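Local coordinates for magnesium and cobalt efflux protein CorC (PDB 3OI8), which probably takes part in magnesium and cobalt ion transport, this piece being its N-terminal region and adenosine-binding pair of CBS domains, at residues 147-151 with 152-156. Numbering follows the deposited sequence.
Sequences GLVTF and EDIIE. With ADN (adenosine), chain C.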
loop_
_atom_site.group_PDB
_atom_site.type_symbol
_atom_site.label_atom_id
_atom_site.label_comp_id
_atom_site.label_asym_id
_atom_site.label_seq_id
_atom_site.Cartn_x
_atom_site.Cartn_y
_atom_site.Cartn_z
ATOM N N GLY A 147 -4.296 15.499 12.291
ATOM C CA GLY A 147 -3.569 14.245 12.331
ATOM C C GLY A 147 -3.047 13.908 10.949
ATOM O O GLY A 147 -2.815 14.796 10.130
ATOM N N LEU A 148 -2.850 12.625 10.692
ATOM C CA LEU A 148 -2.376 12.186 9.383
ATOM C C LEU A 148 -3.158 10.928 9.015
ATOM O O LEU A 148 -3.803 10.316 9.883
ATOM C CB LEU A 148 -0.853 11.939 9.401
ATOM C CG LEU A 148 -0.269 10.817 10.268
ATOM C CD1 LEU A 148 -0.489 9.442 9.643
ATOM C CD2 LEU A 148 1.241 11.037 10.497
ATOM N N VAL A 149 -3.139 10.574 7.737
ATOM C CA VAL A 149 -3.825 9.369 7.271
ATOM C C VAL A 149 -2.979 8.708 6.188
ATOM O O VAL A 149 -2.339 9.404 5.373
ATOM C CB VAL A 149 -5.299 9.664 6.808
ATOM C CG1 VAL A 149 -5.344 10.724 5.719
ATOM C CG2 VAL A 149 -6.017 8.371 6.370
ATOM N N THR A 150 -2.934 7.375 6.210
ATOM C CA THR A 150 -2.092 6.641 5.274
ATOM C C THR A 150 -2.872 5.620 4.435
ATOM O O THR A 150 -3.896 5.088 4.864
ATOM C CB THR A 150 -0.954 5.879 6.009
ATOM O OG1 THR A 150 -1.513 4.754 6.694
ATOM C CG2 THR A 150 -0.251 6.788 7.038
ATOM N N PHE A 151 -2.349 5.381 3.237
ATOM C CA PHE A 151 -2.851 4.379 2.300
ATOM C C PHE A 151 -2.936 3.021 2.977
ATOM O O PHE A 151 -3.979 2.370 2.972
ATOM C CB PHE A 151 -1.910 4.329 1.088
ATOM C CG PHE A 151 -2.225 3.231 0.096
ATOM C CD1 PHE A 151 -3.306 3.346 -0.766
ATOM C CD2 PHE A 151 -1.413 2.108 0.004
ATOM C CE1 PHE A 151 -3.596 2.338 -1.685
ATOM C CE2 PHE A 151 -1.690 1.100 -0.910
ATOM C CZ PHE A 151 -2.785 1.215 -1.759
ATOM N N GLU A 152 -1.845 2.603 3.598
ATOM C CA GLU A 152 -1.803 1.273 4.190
ATOM C C GLU A 152 -2.825 1.097 5.306
ATOM O O GLU A 152 -3.333 -0.005 5.517
ATOM C CB GLU A 152 -0.382 0.919 4.642
ATOM C CG GLU A 152 0.607 0.889 3.471
ATOM C CD GLU A 152 1.955 0.287 3.826
ATOM O OE1 GLU A 152 2.740 -0.001 2.892
ATOM O OE2 GLU A 152 2.231 0.100 5.032
ATOM N N ASP A 153 -3.154 2.186 5.995
ATOM C CA ASP A 153 -4.178 2.143 7.037
ATOM C C ASP A 153 -5.587 1.963 6.475
ATOM O O ASP A 153 -6.424 1.302 7.082
ATOM C CB ASP A 153 -4.156 3.418 7.876
ATOM C CG ASP A 153 -3.147 3.361 8.992
ATOM O OD1 ASP A 153 -2.654 2.246 9.281
ATOM O OD2 ASP A 153 -2.855 4.427 9.579
ATOM N N ILE A 154 -5.862 2.577 5.334
ATOM C CA ILE A 154 -7.215 2.534 4.793
ATOM C C ILE A 154 -7.500 1.270 3.959
ATOM O O ILE A 154 -8.659 0.885 3.800
ATOM C CB ILE A 154 -7.583 3.826 4.014
ATOM C CG1 ILE A 154 -6.823 3.925 2.695
ATOM C CG2 ILE A 154 -7.336 5.068 4.867
ATOM C CD1 ILE A 154 -7.241 5.144 1.883
ATOM N N ILE A 155 -6.452 0.628 3.443
ATOM C CA ILE A 155 -6.613 -0.590 2.638
ATOM C C ILE A 155 -6.585 -1.831 3.518
ATOM O O ILE A 155 -6.750 -2.949 3.029
ATOM C CB ILE A 155 -5.526 -0.752 1.535
ATOM C CG1 ILE A 155 -4.153 -1.052 2.153
ATOM C CG2 ILE A 155 -5.493 0.451 0.612
ATOM C CD1 ILE A 155 -3.020 -1.252 1.132
ATOM N N GLU A 156 -6.369 -1.612 4.813
ATOM C CA GLU A 156 -6.386 -2.658 5.826
ATOM C C GLU A 156 -7.586 -3.584 5.643
ATOM O O GLU A 156 -7.534 -4.761 6.003
ATOM C CB GLU A 156 -6.439 -2.026 7.221
ATOM C CG GLU A 156 -5.216 -2.272 8.095
ATOM C CD GLU A 156 -5.325 -1.586 9.449
ATOM O OE1 GLU A 156 -6.353 -0.915 9.691
ATOM O OE2 GLU A 156 -4.388 -1.713 10.269
HETATM O "O5'" ADN C . 3.782 1.987 10.288
HETATM C "C5'" ADN C . 2.933 0.973 10.765
HETATM C "C4'" ADN C . 1.568 1.583 11.205
HETATM O "O4'" ADN C . 1.787 2.767 12.028
HETATM C "C3'" ADN C . 0.726 2.007 9.982
HETATM O "O3'" ADN C . -0.275 1.056 9.743
HETATM C "C2'" ADN C . 0.116 3.332 10.371
HETATM O "O2'" ADN C . -1.154 3.133 10.951
HETATM C "C1'" ADN C . 1.042 3.889 11.451
HETATM N N9 ADN C . 1.968 4.884 10.914
HETATM C C8 ADN C . 2.744 4.820 9.607
HETATM N N7 ADN C . 3.599 6.056 9.527
HETATM C C5 ADN C . 3.354 6.881 10.802
HETATM C C6 ADN C . 3.943 8.236 11.300
HETATM N N6 ADN C . 4.958 8.921 10.498
HETATM N N1 ADN C . 3.512 8.786 12.579
HETATM C C2 ADN C . 2.494 8.049 13.437
HETATM N N3 ADN C . 1.918 6.718 12.952
HETATM C C4 ADN C . 2.356 6.156 11.649
HETATM O O HOH W 1 -4.177 6.523 8.777
#
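Asp153 N is gripped by Thr150 in two ways. Its N-H points to Thr150 OG1, 3.1 Å away at an N-H...O angle of 144°, and makes a weak second bond to Thr150 O. This is an N-cap: strand 145-150 of the second CBS domain runs straight into helix 151-154, and Thr150 is the joint. With chi1 at 73°, OG1 stands between the threonine's own backbone N and carbonyl carbon, where it can accept from Asp153 N. The helix then opens with Ile154 N bonded to Thr150 O (3.2 Å) and Ile155 N to Phe151 O.

The same turn presents the Asp153 carboxylate to adenosine. Asp153 OD1 accepts from the ribose O3' of adenosine at 2.7 Å; O2' also lies against the carboxylate, but its place is less sure, and both oxygens are within reach of its proton. On the protein side, a water donates to Asp153 OD2 and accepts from Thr150 N (3.0 Å), tying the carboxylate back to the strand. Leu148, two residues before Thr150, brings CD2 to 3.8 Å from N1 of the adenine, so strand and helix start touch base and sugar respectively. Asn51, His71 and Arg73 also hydrogen-bond to the nucleoside.

Away from the pocket the turn is greasy. Val149 CG2 meets Ile154 CG2, and helix 121-130 packs on both residues, through Leu124 on Val149 and Phe128 on Ile154. Ile155 also packs on Ile155 of the second subunit. Phe151 has CG anti to its backbone N (chi1 174°), which carries the ring alongside the helix to Ile155; there Ile155 CG2 sits over one face, 3.8 Å from the centroid, in a CH-pi contact, while Ile155 CD1 reaches Phe151 CE2 at 3.4 Å.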